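Local coordinates for protein Hen1 (Anabaena variabilis, PDB 3JWH) that probably transfers a methyl group from S-adenosylmethionine to the 2'-hydroxyl of the 3'-terminal nucleotide of RNA, through its methyltransferase domain, at residues Leu120-Phe123 / Glu124-Leu127; Asn176-Thr179 / Glu180-Tyr184. All coordinates share one frame; numbering follows the deposited sequence.

Contact 1 (Leu120-Phe123 / Glu124-Leu127); sequences LGAF and ERVL
Phe123 and Leu127 lie side by side one helical turn apart, both pointing the same way off helix 117-131. Leu127 CD2 sits 3.8 Å from Phe123 CZ, obliquely to the ring, while Leu127 CB rides above one face of the ring, displaced toward its rim. Both side chains start with CG opposite the backbone N (chi1 173° for Phe123 and 170° for Leu127), which, with the one-turn spacing, sends them the same way.

A second pair, Leu120 and Glu124, occupies another flank of the helix. The extended glutamate chain slants across the leucine and brings OE2 to 3.5 Å from Leu120 CG. That carboxylate is buried and held at both oxygens, OE1 by a salt bridge to Arg181 and OE2 by a hydrogen bond from Trp174. A glutamine here would keep the shape but carry no charge, and would probably weaken the grip on Arg181 and the tie to helix 168-181.

On the exposed side, Arg125 bends at chi3 and folds its guanidinium back over the preceding turn: Gly121 O and Ala122 CA lie over one face, the latter 3.4 Å from Arg125 NH2. Beneath the side chains runs the regular i to i+4 ladder, nearly straight where Val126 N meets Ala122 O at 3.0 Å (174°) and weak from Arg125 N to Gly121 O.

Helix 117-131 is the crossover of the beta-alpha-beta unit between strands 105-109 and 135-141. Phe123 and Leu127 press onto Val108 of strand 105-109 and Leu36 of strand 32-36, and Glu124 reaches across to helix 168-181.

Contact 2 (Asn176-Thr179 / Glu180-Tyr184); sequences NKIT and ERFAY
Ile178 and Phe182 meet obliquely at the end of helix 168-181, with Ile178 CG2 3.9 Å from Phe182 CD2. The isoleucine's CD1 reaches CE2 of the same ring and also Arg181 NH2. Ile178 O lies at the ring's edge, near its plane, and accepts the hydrogen bond from Phe182 N at 2.8 Å. Arg181 and Phe182 are folded against one another: Phe182 CE2 sits over one face of the guanidinium, and Arg181 CB over one face of the ring.

On the exposed flank, Lys177 and Glu180 slant past each other. Contact is made by the lysine's aliphatic part, CD lying 3.6 Å from Glu180 OE1; NZ stays at 4.2 Å from that oxygen, where some attraction is likely, though it is beyond a salt bridge.

Thr179 uses both its branches. With OG1 turned between the backbone N and the carbonyl carbon (chi1 74°), the hydroxyl donates to Asn176 O at 2.9 Å, while CB and CG2 lie against Tyr184 O, at 3.0 and 3.4 Å. Asn176 O also takes a weak bond from Glu180 N.

Further out, Arg181 is fixed by its salt bridge to Glu124. Tyr184 OH bonds to Pro133 O, and its ring meets those of Phe128 and His209 edge-to-face.

Phe182 is where the chain leaves helical geometry, and Ala183 centres an inverse gamma turn, closed by the hydrogen bond from Tyr184 N to Phe182 O, 2.7 Å. The whole forms a compact helix-to-strand connection, delivering the chain into strand 184-188 at the margin of the methyltransferase's Rossmann-like sheet.

In the fold
Contact 1 comes first along the chain, within helix 117-131; contact 2 follows at the end of helix 168-181 and the turn into strand 184-188. Their centres are about 12 Å apart, on the same side of the chain's centre, and a salt bridge ties the two helices, Glu124 OE1 to Arg181 NH2 at 2.5 Å, flanked by packing of Ile178 CD1 on Glu124 CG. One helix links parallel strands 105-109 and 135-141, while the other leads into the antiparallel edge of the seven-stranded sheet, so together the contacts join the crossover helix to that edge. In contact 1 the Phe123 side chain is about 7 Å from bound S-adenosyl-L-homocysteine.

Contact 1 (Leu120-Phe123 / Glu124-Leu127)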
loop_
_atom_site.group_PDB
_atom_site.type_symbol
_atom_site.label_atom_id
_atom_site.label_comp_id
_atom_site.label_asym_id
_atom_site.label_seq_id
_atom_site.Cartn_x
_atom_site.Cartn_y
_atom_site.Cartn_z
ATOM N N LEU A 120 0.939 14.782 3.983
ATOM C CA LEU A 120 1.784 13.636 4.285
ATOM C C LEU A 120 1.879 13.426 5.798
ATOM O O LEU A 120 1.644 12.324 6.301
ATOM C CB LEU A 120 3.182 13.838 3.677
ATOM C CG LEU A 120 4.212 12.710 3.828
ATOM C CD1 LEU A 120 3.666 11.414 3.224
ATOM C CD2 LEU A 120 5.509 13.119 3.138
ATOM N N GLY A 121 2.219 14.488 6.516
ATOM C CA GLY A 121 2.324 14.400 7.960
ATOM C C GLY A 121 1.043 13.903 8.614
ATOM O O GLY A 121 1.093 13.067 9.527
ATOM N N ALA A 122 -0.104 14.395 8.155
ATOM C CA ALA A 122 -1.379 13.971 8.733
ATOM C C ALA A 122 -1.641 12.499 8.415
ATOM O O ALA A 122 -2.117 11.743 9.251
ATOM C CB ALA A 122 -2.524 14.844 8.207
ATOM N N PHE A 123 -1.327 12.094 7.192
ATOM C CA PHE A 123 -1.530 10.711 6.796
ATOM C C PHE A 123 -0.667 9.788 7.652
ATOM O O PHE A 123 -1.098 8.699 8.035
ATOM C CB PHE A 123 -1.182 10.539 5.317
ATOM C CG PHE A 123 -1.193 9.121 4.857
ATOM C CD1 PHE A 123 -2.325 8.331 5.024
ATOM C CD2 PHE A 123 -0.066 8.562 4.275
ATOM C CE1 PHE A 123 -2.333 7.002 4.619
ATOM C CE2 PHE A 123 -0.065 7.224 3.862
ATOM C CZ PHE A 123 -1.201 6.443 4.037
ATOM N N GLU A 124 0.549 10.233 7.959
ATOM C CA GLU A 124 1.473 9.444 8.770
ATOM C C GLU A 124 0.897 9.121 10.139
ATOM O O GLU A 124 1.028 8.000 10.611
ATOM C CB GLU A 124 2.818 10.166 8.938
ATOM C CG GLU A 124 3.727 10.106 7.710
ATOM C CD GLU A 124 4.873 11.115 7.767
ATOM O OE1 GLU A 124 5.090 11.712 8.846
ATOM O OE2 GLU A 124 5.560 11.304 6.738
ATOM N N ARG A 125 0.269 10.104 10.782
ATOM C CA ARG A 125 -0.334 9.882 12.090
ATOM C C ARG A 125 -1.540 8.980 11.948
ATOM O O ARG A 125 -1.684 8.007 12.680
ATOM C CB ARG A 125 -0.742 11.202 12.739
ATOM C CG ARG A 125 0.430 11.954 13.353
ATOM C CD ARG A 125 -0.063 13.131 14.163
ATOM N NE ARG A 125 -0.785 14.076 13.318
ATOM C CZ ARG A 125 -0.205 14.862 12.418
ATOM N NH1 ARG A 125 1.114 14.822 12.251
ATOM N NH2 ARG A 125 -0.944 15.686 11.683
ATOM N N VAL A 126 -2.407 9.301 10.998
ATOM C CA VAL A 126 -3.581 8.488 10.762
ATOM C C VAL A 126 -3.182 7.017 10.629
ATOM O O VAL A 126 -3.805 6.129 11.214
ATOM C CB VAL A 126 -4.291 8.916 9.470
ATOM C CG1 VAL A 126 -5.457 7.976 9.174
ATOM C CG2 VAL A 126 -4.771 10.350 9.599
ATOM N N LEU A 127 -2.120 6.768 9.871
ATOM C CA LEU A 127 -1.659 5.414 9.624
ATOM C C LEU A 127 -0.806 4.748 10.716
ATOM O O LEU A 127 -1.107 3.634 11.160
ATOM C CB LEU A 127 -0.898 5.389 8.288
ATOM C CG LEU A 127 -0.101 4.141 7.906
ATOM C CD1 LEU A 127 -1.026 2.961 7.643
ATOM C CD2 LEU A 127 0.709 4.462 6.658
#

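Contact 2 (Asn176-Thr179 / Glu180-Tyr184)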
loop_
_atom_site.group_PDB
_atom_site.type_symbol
_atom_site.label_atom_id
_atom_site.label_comp_id
_atom_site.label_asym_id
_atom_site.label_seq_id
_atom_site.Cartn_x
_atom_site.Cartn_y
_atom_site.Cartn_z
ATOM N N ASN A 176 12.838 5.605 7.825
ATOM C CA ASN A 176 13.597 5.483 9.053
ATOM C C ASN A 176 13.049 6.522 10.030
ATOM O O ASN A 176 12.940 6.253 11.224
ATOM C CB ASN A 176 15.095 5.707 8.803
ATOM C CG ASN A 176 15.757 4.515 8.122
ATOM O OD1 ASN A 176 15.474 3.362 8.448
ATOM N ND2 ASN A 176 16.661 4.793 7.182
ATOM N N LYS A 177 12.700 7.699 9.528
ATOM C CA LYS A 177 12.136 8.733 10.392
ATOM C C LYS A 177 10.827 8.197 10.965
ATOM O O LYS A 177 10.437 8.583 12.057
ATOM C CB LYS A 177 11.855 10.031 9.623
ATOM C CG LYS A 177 13.032 10.991 9.495
ATOM C CD LYS A 177 13.262 11.780 10.768
ATOM C CE LYS A 177 14.451 12.719 10.621
ATOM N NZ LYS A 177 14.698 13.575 11.829
ATOM N N ILE A 178 10.149 7.312 10.234
ATOM C CA ILE A 178 8.895 6.762 10.735
ATOM C C ILE A 178 9.154 5.861 11.940
ATOM O O ILE A 178 8.438 5.926 12.938
ATOM C CB ILE A 178 8.135 5.945 9.652
ATOM C CG1 ILE A 178 7.557 6.880 8.577
ATOM C CG2 ILE A 178 7.021 5.143 10.294
ATOM C CD1 ILE A 178 6.504 7.862 9.094
ATOM N N THR A 179 10.191 5.033 11.862
ATOM C CA THR A 179 10.483 4.126 12.968
ATOM C C THR A 179 11.026 4.849 14.197
ATOM O O THR A 179 11.189 4.242 15.253
ATOM C CB THR A 179 11.512 3.061 12.567
ATOM O OG1 THR A 179 12.798 3.678 12.502
ATOM C CG2 THR A 179 11.161 2.444 11.205
ATOM N N GLU A 180 11.323 6.133 14.044
ATOM C CA GLU A 180 11.850 6.949 15.135
ATOM C C GLU A 180 10.709 7.626 15.888
ATOM O O GLU A 180 10.811 7.874 17.087
ATOM C CB GLU A 180 12.810 8.007 14.585
ATOM C CG GLU A 180 14.215 7.501 14.293
ATOM C CD GLU A 180 14.979 8.384 13.303
ATOM O OE1 GLU A 180 14.724 9.611 13.252
ATOM O OE2 GLU A 180 15.852 7.846 12.575
ATOM N N ARG A 181 9.625 7.914 15.175
ATOM C CA ARG A 181 8.461 8.571 15.754
ATOM C C ARG A 181 7.372 7.603 16.158
ATOM O O ARG A 181 6.647 7.846 17.126
ATOM C CB ARG A 181 7.872 9.589 14.767
ATOM C CG ARG A 181 8.651 10.898 14.693
ATOM C CD ARG A 181 7.917 11.929 13.849
ATOM N NE ARG A 181 7.931 11.586 12.432
ATOM C CZ ARG A 181 6.897 11.739 11.609
ATOM N NH1 ARG A 181 5.745 12.227 12.056
ATOM N NH2 ARG A 181 7.021 11.415 10.331
ATOM N N PHE A 182 7.267 6.504 15.417
ATOM C CA PHE A 182 6.247 5.504 15.668
ATOM C C PHE A 182 6.797 4.141 16.090
ATOM O O PHE A 182 7.952 3.823 15.834
ATOM C CB PHE A 182 5.386 5.404 14.416
ATOM C CG PHE A 182 4.825 6.728 13.986
ATOM C CD1 PHE A 182 3.747 7.294 14.664
ATOM C CD2 PHE A 182 5.409 7.440 12.936
ATOM C CE1 PHE A 182 3.262 8.543 14.305
ATOM C CE2 PHE A 182 4.930 8.688 12.573
ATOM C CZ PHE A 182 3.855 9.245 13.253
ATOM N N ALA A 183 5.961 3.337 16.742
ATOM C CA ALA A 183 6.383 2.019 17.232
ATOM C C ALA A 183 6.535 0.963 16.132
ATOM O O ALA A 183 5.895 -0.089 16.168
ATOM C CB ALA A 183 5.399 1.521 18.321
ATOM N N TYR A 184 7.389 1.243 15.157
ATOM C CA TYR A 184 7.609 0.308 14.058
ATOM C C TYR A 184 9.078 0.155 13.717
ATOM O O TYR A 184 9.897 1.008 14.036
ATOM C CB TYR A 184 6.903 0.776 12.773
ATOM C CG TYR A 184 5.411 0.681 12.798
ATOM C CD1 TYR A 184 4.641 1.649 13.446
ATOM C CD2 TYR A 184 4.758 -0.403 12.210
ATOM C CE1 TYR A 184 3.259 1.533 13.512
ATOM C CE2 TYR A 184 3.380 -0.521 12.277
ATOM C CZ TYR A 184 2.633 0.448 12.928
ATOM O OH TYR A 184 1.253 0.327 12.990
#